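Local coordinates for protein dicer Related Helicase (PDB 6M6Q) that probably hydrolyses ATP while binding RNA as a RIG-I-like helicase of the RNA interference pathway in Caenorhabditis elegans, represented here by its N-terminal domain, at residues K15-F20 against H153-D159; Y24-Y28 against F167-Y172; V190-G196 against T265-F269; E234-E239 against K259-H263. The contacts are given in a common frame with arbitrary orientation. Where two conformers were deposited one is given. Numbering follows the deposited sequence.

Contact 1: residues K15-F20 against H153-D159; sequences KLRLPF and HWEDLPD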
# COMPACT_ATOMS: atom_id res chain seq x y z
N LYS B 15 -30.17 14.58 1.81
CA LYS B 15 -30.57 13.15 1.73
C LYS B 15 -29.34 12.24 1.88
O LYS B 15 -29.54 11.01 2.05
CB LYS B 15 -31.31 12.90 0.41
CG LYS B 15 -32.54 13.76 0.18
CD LYS B 15 -33.71 13.39 1.05
CE LYS B 15 -34.68 14.53 1.27
NZ LYS B 15 -34.14 15.54 2.22
N LEU B 16 -28.11 12.79 1.83
CA LEU B 16 -26.85 11.98 1.86
C LEU B 16 -26.55 11.58 3.32
O LEU B 16 -26.36 12.49 4.13
CB LEU B 16 -25.66 12.78 1.30
CG LEU B 16 -25.90 13.56 0.00
CD1 LEU B 16 -24.63 14.31 -0.40
CD2 LEU B 16 -26.35 12.66 -1.13
N ARG B 17 -26.43 10.28 3.60
CA ARG B 17 -26.02 9.76 4.93
C ARG B 17 -24.49 9.71 5.04
O ARG B 17 -23.99 9.51 6.17
CB ARG B 17 -26.64 8.38 5.17
CG ARG B 17 -28.13 8.41 5.42
CD ARG B 17 -28.46 8.75 6.87
NE ARG B 17 -29.82 9.26 7.05
CZ ARG B 17 -30.22 10.52 6.82
NH1 ARG B 17 -29.35 11.42 6.38
NH2 ARG B 17 -31.48 10.87 7.01
N LEU B 18 -23.78 9.85 3.91
CA LEU B 18 -22.30 9.87 3.83
C LEU B 18 -21.85 11.05 2.97
O LEU B 18 -21.46 10.89 1.82
CB LEU B 18 -21.79 8.54 3.25
CG LEU B 18 -20.29 8.28 3.41
CD1 LEU B 18 -19.99 7.55 4.71
CD2 LEU B 18 -19.76 7.49 2.22
N PRO B 19 -21.84 12.28 3.53
CA PRO B 19 -21.31 13.43 2.82
C PRO B 19 -19.78 13.38 2.70
O PRO B 19 -19.15 12.54 3.36
CB PRO B 19 -21.76 14.62 3.69
CG PRO B 19 -21.84 14.04 5.11
CD PRO B 19 -22.24 12.59 4.92
N PHE B 20 -19.21 14.28 1.88
CA PHE B 20 -17.76 14.41 1.64
C PHE B 20 -17.01 14.44 2.98
O PHE B 20 -15.93 13.79 3.09
CB PHE B 20 -17.46 15.65 0.80
CG PHE B 20 -16.03 15.77 0.34
CD1 PHE B 20 -15.04 16.24 1.19
CD2 PHE B 20 -15.67 15.40 -0.95
CE1 PHE B 20 -13.73 16.34 0.77
CE2 PHE B 20 -14.35 15.50 -1.36
CZ PHE B 20 -13.39 15.96 -0.51
N HIS B 153 -22.43 8.60 -1.90
CA HIS B 153 -22.70 9.43 -0.69
C HIS B 153 -23.83 8.82 0.17
O HIS B 153 -24.19 9.45 1.18
CB HIS B 153 -23.05 10.85 -1.12
CG HIS B 153 -21.89 11.68 -1.52
ND1 HIS B 153 -20.97 12.13 -0.60
CD2 HIS B 153 -21.53 12.21 -2.71
CE1 HIS B 153 -20.07 12.88 -1.23
NE2 HIS B 153 -20.41 12.95 -2.51
N TRP B 154 -24.39 7.66 -0.22
CA TRP B 154 -25.52 6.97 0.49
C TRP B 154 -26.78 7.88 0.50
O TRP B 154 -27.40 8.05 1.59
CB TRP B 154 -25.13 6.59 1.94
CG TRP B 154 -23.93 5.71 2.11
CD1 TRP B 154 -23.23 5.04 1.14
CD2 TRP B 154 -23.33 5.33 3.36
NE1 TRP B 154 -22.22 4.30 1.71
CE2 TRP B 154 -22.26 4.46 3.07
CE3 TRP B 154 -23.57 5.66 4.70
CZ2 TRP B 154 -21.45 3.92 4.06
CZ3 TRP B 154 -22.76 5.13 5.68
CH2 TRP B 154 -21.73 4.26 5.37
N GLU B 155 -27.18 8.40 -0.66
CA GLU B 155 -28.41 9.21 -0.83
C GLU B 155 -29.65 8.35 -0.54
O GLU B 155 -29.71 7.21 -1.04
CB GLU B 155 -28.45 9.77 -2.25
CG GLU B 155 -29.47 10.86 -2.46
CD GLU B 155 -29.42 11.46 -3.85
OE1 GLU B 155 -29.49 10.68 -4.82
OE2 GLU B 155 -29.29 12.69 -3.96
N ASP B 156 -30.59 8.91 0.22
CA ASP B 156 -31.94 8.35 0.55
C ASP B 156 -31.77 7.04 1.35
O ASP B 156 -32.72 6.24 1.37
CB ASP B 156 -32.80 8.12 -0.71
CG ASP B 156 -33.04 9.37 -1.55
OD1 ASP B 156 -33.00 10.49 -0.98
OD2 ASP B 156 -33.26 9.20 -2.78
N LEU B 157 -30.65 6.87 2.06
CA LEU B 157 -30.41 5.69 2.93
C LEU B 157 -31.12 5.92 4.26
O LEU B 157 -31.08 7.02 4.81
CB LEU B 157 -28.89 5.49 3.10
CG LEU B 157 -28.47 4.25 3.90
CD1 LEU B 157 -28.35 3.02 3.01
CD2 LEU B 157 -27.16 4.50 4.63
N PRO B 158 -31.83 4.90 4.81
CA PRO B 158 -32.50 5.06 6.10
C PRO B 158 -31.52 5.42 7.23
O PRO B 158 -30.35 5.14 7.12
CB PRO B 158 -33.15 3.69 6.34
CG PRO B 158 -33.32 3.12 4.94
CD PRO B 158 -32.07 3.57 4.21
N ASP B 159 -32.06 6.00 8.30
CA ASP B 159 -31.31 6.65 9.42
C ASP B 159 -30.63 5.57 10.28
O ASP B 159 -29.49 5.81 10.73
CB ASP B 159 -32.26 7.51 10.27
CG ASP B 159 -33.13 8.44 9.45
OD1 ASP B 159 -34.28 8.06 9.13
OD2 ASP B 159 -32.65 9.53 9.11
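Two loops run antiparallel here, joined by a single bridge at Leu16 and Glu155. Asp156 N donates to Lys15 O (3.0 Å), Arg17 N to Trp154 O (3.2 Å) and Leu18 N to His153 O (2.8 Å). Trp154 has positive phi in a Schellman motif closing the preceding helix, and begins a type II turn ending at Leu157. The side chains reinforce this pairing. With chi1 m and chi2 near -71°, His153 brings ND1 to Leu18 O (2.8 Å), while Leu16 CD1 covers one face of its ring. Leu18, chi1 t, lays CD1 over the six-membered ring of Trp154, 3.8 Å from the centroid, a CH-pi contact. Arg17 bends through two m rotamers, packing CG 3.8 Å from Leu157 CB, so that its NH2 reaches Asp159 OD2 at 2.8 Å in a salt bridge. Around the loops, Asp138 of helix 131-144 is hydrogen-bonded to His153 NE2, Phe25 of helix 25-29 stacks on His153, and Trp154 packs on Ala164 and Lys168 of helix 162-171.

Contact 2: residues Y24-Y28 against F167-Y172; sequences YFPAY and FKNKFY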
# COMPACT_ATOMS: atom_id res chain seq x y z
N TYR B 24 -15.48 8.34 6.69
CA TYR B 24 -15.60 7.03 6.01
C TYR B 24 -15.85 7.23 4.49
O TYR B 24 -15.87 6.21 3.76
CB TYR B 24 -16.70 6.21 6.67
CG TYR B 24 -16.53 6.02 8.16
CD1 TYR B 24 -15.74 5.00 8.66
CD2 TYR B 24 -17.18 6.84 9.08
CE1 TYR B 24 -15.61 4.78 10.02
CE2 TYR B 24 -17.06 6.63 10.45
CZ TYR B 24 -16.25 5.61 10.92
OH TYR B 24 -16.10 5.40 12.25
N PHE B 25 -15.97 8.48 4.02
CA PHE B 25 -16.27 8.78 2.59
C PHE B 25 -15.07 8.53 1.67
O PHE B 25 -15.24 7.87 0.67
CB PHE B 25 -16.82 10.19 2.37
CG PHE B 25 -16.92 10.57 0.91
CD1 PHE B 25 -17.88 10.01 0.08
CD2 PHE B 25 -16.02 11.46 0.35
CE1 PHE B 25 -17.95 10.36 -1.27
CE2 PHE B 25 -16.11 11.83 -0.98
CZ PHE B 25 -17.07 11.27 -1.79
N PRO B 26 -13.85 9.12 1.87
CA PRO B 26 -12.77 8.98 0.89
C PRO B 26 -12.57 7.54 0.39
O PRO B 26 -12.51 7.35 -0.79
CB PRO B 26 -11.53 9.46 1.67
CG PRO B 26 -12.09 10.50 2.60
CD PRO B 26 -13.44 9.94 3.02
N ALA B 27 -12.51 6.57 1.31
CA ALA B 27 -12.25 5.13 1.04
C ALA B 27 -13.42 4.53 0.27
O ALA B 27 -13.19 3.70 -0.62
CB ALA B 27 -12.01 4.38 2.32
N TYR B 28 -14.64 4.88 0.66
CA TYR B 28 -15.85 4.37 0.02
C TYR B 28 -15.89 4.88 -1.43
O TYR B 28 -16.05 4.06 -2.35
CB TYR B 28 -17.10 4.72 0.83
CG TYR B 28 -18.34 4.04 0.30
CD1 TYR B 28 -19.23 4.70 -0.54
CD2 TYR B 28 -18.56 2.69 0.53
CE1 TYR B 28 -20.31 4.05 -1.09
CE2 TYR B 28 -19.65 2.04 -0.00
CZ TYR B 28 -20.53 2.72 -0.82
OH TYR B 28 -21.62 2.07 -1.33
N PHE B 167 -20.28 -2.16 8.45
CA PHE B 167 -19.33 -1.72 7.39
C PHE B 167 -18.29 -0.77 7.99
O PHE B 167 -17.08 -1.04 7.83
CB PHE B 167 -20.11 -1.03 6.27
CG PHE B 167 -19.32 -0.72 5.04
CD1 PHE B 167 -18.68 0.50 4.90
CD2 PHE B 167 -19.34 -1.58 3.95
CE1 PHE B 167 -18.03 0.83 3.72
CE2 PHE B 167 -18.69 -1.25 2.77
CZ PHE B 167 -18.03 -0.05 2.66
N LYS B 168 -18.73 0.28 8.69
CA LYS B 168 -17.83 1.29 9.32
C LYS B 168 -16.93 0.61 10.35
O LYS B 168 -15.76 0.99 10.44
CB LYS B 168 -18.64 2.40 9.99
CG LYS B 168 -19.15 3.47 9.04
CD LYS B 168 -20.12 4.46 9.69
CE LYS B 168 -20.64 5.50 8.71
NZ LYS B 168 -21.87 6.15 9.22
N ASN B 169 -17.46 -0.38 11.07
CA ASN B 169 -16.80 -1.03 12.23
C ASN B 169 -15.75 -2.04 11.75
O ASN B 169 -14.67 -2.08 12.35
CB ASN B 169 -17.81 -1.71 13.16
CG ASN B 169 -18.52 -0.75 14.10
OD1 ASN B 169 -19.49 -1.13 14.75
ND2 ASN B 169 -18.06 0.50 14.17
N LYS B 170 -16.04 -2.83 10.72
CA LYS B 170 -15.15 -3.97 10.35
C LYS B 170 -14.17 -3.56 9.24
O LYS B 170 -13.13 -4.21 9.15
CB LYS B 170 -15.97 -5.19 9.94
CG LYS B 170 -17.03 -5.62 10.94
CD LYS B 170 -16.74 -6.92 11.62
CE LYS B 170 -17.06 -6.91 13.09
NZ LYS B 170 -16.16 -7.82 13.84
N PHE B 171 -14.48 -2.54 8.44
CA PHE B 171 -13.70 -2.19 7.21
C PHE B 171 -12.81 -0.96 7.44
O PHE B 171 -12.02 -0.64 6.55
CB PHE B 171 -14.63 -1.96 6.02
CG PHE B 171 -15.20 -3.21 5.41
CD1 PHE B 171 -14.37 -4.22 4.94
CD2 PHE B 171 -16.56 -3.33 5.20
CE1 PHE B 171 -14.90 -5.34 4.32
CE2 PHE B 171 -17.09 -4.45 4.57
CZ PHE B 171 -16.26 -5.45 4.14
N TYR B 172 -12.92 -0.30 8.59
CA TYR B 172 -12.00 0.81 8.97
C TYR B 172 -11.39 0.53 10.35
O TYR B 172 -12.07 -0.05 11.22
CB TYR B 172 -12.71 2.16 8.92
CG TYR B 172 -13.39 2.50 7.61
CD1 TYR B 172 -14.57 1.88 7.24
CD2 TYR B 172 -12.94 3.54 6.82
CE1 TYR B 172 -15.24 2.22 6.08
CE2 TYR B 172 -13.61 3.92 5.66
CZ TYR B 172 -14.78 3.27 5.30
OH TYR B 172 -15.47 3.61 4.17
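This is a buried, mainly aromatic contact between the start of helix 25-29 and the C-terminal end of helix 162-171, parts of the chain about 140 residues apart that meet inside this all-helical N-terminal domain. Tyr24 and Tyr172 make its centre. The edge of the Tyr24 ring points at the face of Tyr172 in a T-shaped pair, centroids 4.8 Å apart and planes at 89°, with Tyr24 CD1 3.6 Å from Tyr172 CG. The Tyr172 hydroxyl reaches past that ring to the backbone: Tyr172 OH donates a weak hydrogen bond of 2.7 Å to Tyr24 O. Lys168 covers a face of Tyr24. Its extended chain runs along the ring, with CG 3.6 Å from the Tyr24 ring centroid and only 8° off the normal, a CH-pi contact made by the aliphatic part of the lysine. Deeper in, Ala27 CB fits against Tyr172 CE2 at 3.7 Å, and Tyr28 CD2 meets Phe167 CZ at 3.5 Å, the two rings obliquely inclined. The Tyr28 hydroxyl has its hydrogen bond elsewhere, with Leu270 O. Helix 186-193 backs the cluster through Leu187, which touches Ala27, Phe167 and Tyr172, while helix 131-144 packs on Phe25 and Pro26 and helix 288-295 covers Lys170 and Phe171.

Contact 3: residues V190-G196 against T265-F269; sequences VAGAARG and TLTMF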
# COMPACT_ATOMS: atom_id res chain seq x y z
N VAL B 190 -8.09 -4.23 1.63
CA VAL B 190 -8.84 -5.52 1.53
C VAL B 190 -9.45 -5.61 0.12
O VAL B 190 -9.19 -6.62 -0.55
CB VAL B 190 -9.91 -5.67 2.64
CG1 VAL B 190 -10.53 -7.06 2.63
CG2 VAL B 190 -9.33 -5.38 4.01
N ALA B 191 -10.17 -4.58 -0.32
CA ALA B 191 -10.84 -4.48 -1.64
C ALA B 191 -9.82 -4.64 -2.77
O ALA B 191 -10.14 -5.27 -3.78
CB ALA B 191 -11.56 -3.16 -1.74
N GLY B 192 -8.63 -4.07 -2.59
CA GLY B 192 -7.55 -4.10 -3.59
C GLY B 192 -6.90 -5.47 -3.71
O GLY B 192 -6.49 -5.82 -4.83
N ALA B 193 -6.77 -6.21 -2.61
CA ALA B 193 -6.10 -7.53 -2.54
C ALA B 193 -7.09 -8.65 -2.90
O ALA B 193 -6.63 -9.70 -3.38
CB ALA B 193 -5.52 -7.74 -1.17
N ALA B 194 -8.38 -8.44 -2.67
CA ALA B 194 -9.43 -9.47 -2.85
C ALA B 194 -9.56 -9.86 -4.32
O ALA B 194 -9.28 -9.01 -5.20
CB ALA B 194 -10.75 -8.98 -2.30
N ARG B 195 -9.99 -11.10 -4.56
CA ARG B 195 -10.32 -11.65 -5.90
C ARG B 195 -11.82 -11.96 -5.94
O ARG B 195 -12.21 -13.07 -5.50
CB ARG B 195 -9.46 -12.89 -6.20
CG ARG B 195 -7.95 -12.66 -6.16
CD ARG B 195 -7.37 -12.03 -7.42
NE ARG B 195 -6.75 -10.73 -7.16
CZ ARG B 195 -5.47 -10.54 -6.83
NH1 ARG B 195 -4.65 -11.57 -6.72
NH2 ARG B 195 -5.01 -9.32 -6.60
N GLY B 196 -12.62 -11.00 -6.41
CA GLY B 196 -14.09 -10.99 -6.34
C GLY B 196 -14.74 -12.25 -6.89
O GLY B 196 -15.80 -12.61 -6.38
N THR B 265 -14.64 -6.43 -8.59
CA THR B 265 -14.27 -6.76 -7.19
C THR B 265 -14.64 -5.57 -6.29
O THR B 265 -15.29 -5.79 -5.25
CB THR B 265 -12.78 -7.11 -7.05
OG1 THR B 265 -12.43 -8.16 -7.95
CG2 THR B 265 -12.42 -7.54 -5.64
N LEU B 266 -14.29 -4.35 -6.70
CA LEU B 266 -14.54 -3.13 -5.90
C LEU B 266 -16.05 -2.87 -5.83
O LEU B 266 -16.53 -2.45 -4.73
CB LEU B 266 -13.80 -1.94 -6.53
CG LEU B 266 -12.28 -2.05 -6.51
CD1 LEU B 266 -11.64 -0.75 -6.94
CD2 LEU B 266 -11.76 -2.48 -5.15
N THR B 267 -16.78 -3.17 -6.91
CA THR B 267 -18.24 -2.91 -7.01
C THR B 267 -18.99 -3.83 -6.05
O THR B 267 -20.02 -3.39 -5.55
CB THR B 267 -18.70 -3.02 -8.46
OG1 THR B 267 -17.96 -2.05 -9.20
CG2 THR B 267 -20.18 -2.75 -8.65
N MET B 268 -18.42 -4.99 -5.71
CA MET B 268 -19.00 -5.91 -4.68
C MET B 268 -18.95 -5.25 -3.30
O MET B 268 -19.98 -5.26 -2.61
CB MET B 268 -18.26 -7.25 -4.62
CG MET B 268 -18.60 -8.17 -5.73
SD MET B 268 -17.73 -9.72 -5.52
CE MET B 268 -18.91 -10.66 -4.58
N PHE B 269 -17.80 -4.71 -2.89
CA PHE B 269 -17.62 -4.02 -1.59
C PHE B 269 -18.46 -2.74 -1.56
O PHE B 269 -18.99 -2.42 -0.51
CB PHE B 269 -16.14 -3.74 -1.32
CG PHE B 269 -15.38 -4.97 -0.91
CD1 PHE B 269 -14.84 -5.82 -1.86
CD2 PHE B 269 -15.26 -5.32 0.43
CE1 PHE B 269 -14.16 -6.97 -1.49
CE2 PHE B 269 -14.60 -6.47 0.80
CZ PHE B 269 -14.04 -7.29 -0.15
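Phe269 lays one face of its ring over the backbone of Ala191, its CE1 4.2 Å from Ala191 CA, and the same CE1 lies 4.0 Å from Ala194 CB. Val190 CG1 just reaches the ring at Phe269 CZ (4.5 Å). One turn earlier on helix 262-271, Leu266 sends CD2 to within 3.5 Å of Ala191 CB, so the small alanine sits against both large side chains. Residues 190-196 carry the break between helix 186-193 and helix 196-204: Ala194 leaves helical geometry and Arg195 takes the N-cap position of the second helix, a short connection in this all-helical N-terminal domain. Thr265 of helix 262-271 packs where the one helix gives way to the other. Its CG2 is 3.5 Å from Ala194 O, and Gly196 N donates a hydrogen bond to Thr265 OG1 (3.2 Å), a hydroxyl that also bonds Trp260 NE1. Glycine suits the place, since a beta carbon on Gly196 would lie 2.9 Å from Thr265 OG1 and clash. Met268 SD approaches Gly196 O at 3.6 Å, and beyond it the methionine side chain touches Leu216 and Val220 of helix 210-221 and Met200 of helix 196-204.

Contact 4: residues E234-E239 against K259-H263; sequences EDLLTE and KWSLH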
# COMPACT_ATOMS: atom_id res chain seq x y z
N GLU B 234 -11.42 -1.18 -19.49
CA GLU B 234 -11.97 -2.54 -19.36
C GLU B 234 -10.85 -3.59 -19.47
O GLU B 234 -10.76 -4.42 -18.57
CB GLU B 234 -13.04 -2.78 -20.42
CG GLU B 234 -13.67 -4.15 -20.31
CD GLU B 234 -14.54 -4.34 -19.07
OE1 GLU B 234 -15.51 -3.54 -18.91
OE2 GLU B 234 -14.25 -5.29 -18.27
N ASP B 235 -10.05 -3.56 -20.55
CA ASP B 235 -8.99 -4.58 -20.85
C ASP B 235 -7.76 -4.34 -19.95
O ASP B 235 -6.86 -5.30 -19.85
CB ASP B 235 -8.63 -4.57 -22.34
CG ASP B 235 -7.50 -3.62 -22.71
OD1 ASP B 235 -7.79 -2.63 -23.42
OD2 ASP B 235 -6.34 -3.90 -22.32
N LEU B 236 -7.67 -3.17 -19.36
CA LEU B 236 -6.57 -2.81 -18.45
C LEU B 236 -6.75 -3.58 -17.13
O LEU B 236 -5.72 -3.93 -16.52
CB LEU B 236 -6.59 -1.30 -18.26
CG LEU B 236 -5.62 -0.71 -17.26
CD1 LEU B 236 -4.19 -0.93 -17.70
CD2 LEU B 236 -5.90 0.77 -17.08
N LEU B 237 -7.99 -3.89 -16.75
CA LEU B 237 -8.36 -4.48 -15.44
C LEU B 237 -8.73 -5.97 -15.58
O LEU B 237 -8.95 -6.60 -14.53
CB LEU B 237 -9.53 -3.68 -14.86
CG LEU B 237 -9.30 -2.17 -14.75
CD1 LEU B 237 -10.58 -1.44 -14.38
CD2 LEU B 237 -8.21 -1.87 -13.74
N THR B 238 -8.84 -6.50 -16.80
CA THR B 238 -9.24 -7.93 -17.05
C THR B 238 -8.00 -8.77 -17.35
O THR B 238 -7.26 -8.44 -18.28
CB THR B 238 -10.30 -8.08 -18.15
OG1 THR B 238 -9.86 -7.47 -19.36
CG2 THR B 238 -11.63 -7.47 -17.78
N GLU B 239 -7.81 -9.83 -16.57
CA GLU B 239 -6.73 -10.85 -16.72
C GLU B 239 -7.05 -11.78 -17.91
O GLU B 239 -6.48 -11.56 -18.99
CB GLU B 239 -6.59 -11.66 -15.43
CG GLU B 239 -7.93 -12.18 -14.89
CD GLU B 239 -8.62 -11.28 -13.86
OE1 GLU B 239 -8.66 -10.05 -14.07
OE2 GLU B 239 -9.12 -11.82 -12.85
N LYS B 259 -15.24 -13.39 -18.03
CA LYS B 259 -14.03 -12.75 -17.45
C LYS B 259 -14.43 -11.74 -16.35
O LYS B 259 -15.33 -10.89 -16.58
CB LYS B 259 -13.22 -12.07 -18.57
CG LYS B 259 -12.52 -13.03 -19.52
CD LYS B 259 -11.57 -12.35 -20.50
CE LYS B 259 -10.15 -12.23 -19.97
NZ LYS B 259 -9.19 -11.82 -21.03
N TRP B 260 -13.76 -11.83 -15.21
CA TRP B 260 -13.88 -10.88 -14.07
C TRP B 260 -12.94 -9.69 -14.29
O TRP B 260 -12.13 -9.76 -15.21
CB TRP B 260 -13.57 -11.60 -12.77
CG TRP B 260 -14.09 -10.93 -11.54
CD1 TRP B 260 -13.35 -10.23 -10.63
CD2 TRP B 260 -15.44 -10.94 -11.04
NE1 TRP B 260 -14.15 -9.80 -9.61
CE2 TRP B 260 -15.43 -10.23 -9.82
CE3 TRP B 260 -16.66 -11.49 -11.48
CZ2 TRP B 260 -16.58 -10.04 -9.06
CZ3 TRP B 260 -17.79 -11.32 -10.71
CH2 TRP B 260 -17.74 -10.60 -9.52
N SER B 261 -13.10 -8.63 -13.50
CA SER B 261 -12.27 -7.39 -13.56
C SER B 261 -12.04 -6.85 -12.14
O SER B 261 -12.76 -7.27 -11.21
CB SER B 261 -12.91 -6.35 -14.43
OG SER B 261 -14.10 -5.83 -13.83
N LEU B 262 -11.05 -5.97 -11.99
CA LEU B 262 -10.72 -5.35 -10.68
C LEU B 262 -11.87 -4.42 -10.27
O LEU B 262 -12.11 -4.29 -9.04
CB LEU B 262 -9.40 -4.60 -10.79
CG LEU B 262 -8.18 -5.47 -11.02
CD1 LEU B 262 -6.98 -4.60 -11.33
CD2 LEU B 262 -7.90 -6.35 -9.83
N HIS B 263 -12.57 -3.86 -11.26
CA HIS B 263 -13.73 -2.96 -11.05
C HIS B 263 -14.89 -3.76 -10.50
O HIS B 263 -15.58 -3.26 -9.58
CB HIS B 263 -14.12 -2.21 -12.33
CG HIS B 263 -15.32 -1.34 -12.13
ND1 HIS B 263 -15.33 -0.29 -11.23
CD2 HIS B 263 -16.54 -1.35 -12.71
CE1 HIS B 263 -16.50 0.32 -11.28
NE2 HIS B 263 -17.26 -0.32 -12.17
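The polar links between these segments are both weak: Leu262 N donates to Leu237 O at 3.4 Å, and Lys259 NZ to Glu239 O, also at 3.4 Å, the latter ending on a poorly ordered residue at a chain break, since residues 240-257 are not modelled. The first lies at a helix N-terminus. Ser261 is the N-cap of helix 262-271, its OG bonded to Lys264 N, so the serine takes an amide of the new first turn while Leu237 O takes that of Leu262. The same carbonyl accepts a CA-H...O contact, with Ser261 CA 3.5 Å from Leu237 O. Residues 234-239 lead out of helix 231-236 and meet the start of helix 262-271. The Trp260 indole takes its hydrogen bond elsewhere, NE1 to Thr265 OG1. Packing then spreads from Leu237 to Leu262 and His263, with Trp34 of helix 33-42 touching all three. Leu237 CD1 lies 4.2 Å from His263 CB, Thr238 CG2 3.8 Å from Ser261 CB, and Leu237 CD2 3.8 Å from Leu262 CD1.

In the fold
Contacts 2 and 3 are the buried pair; contacts 1 and 4 are only partly so. Measured from contact centre to chain centre, contact 3 lies nearest, at about 6 Å, and contact 1 farthest, at about 20 Å. The chemistry differs too: contact 1 relies on backbone pairing and a salt bridge, contact 2 on aromatic rings, contact 3 on small residues against larger ones, and contact 4 on two weak bonds, one at a helix start, and leucine packing. Contacts 1 and 2 interlock along the chain and touch, with His153 CE1 3.3 Å from Phe25 CE1. Contacts 2 and 3 meet where Phe171 CE1 lies 3.7 Å from Phe269 CE2. Contacts 3 and 4 share helix 262-271.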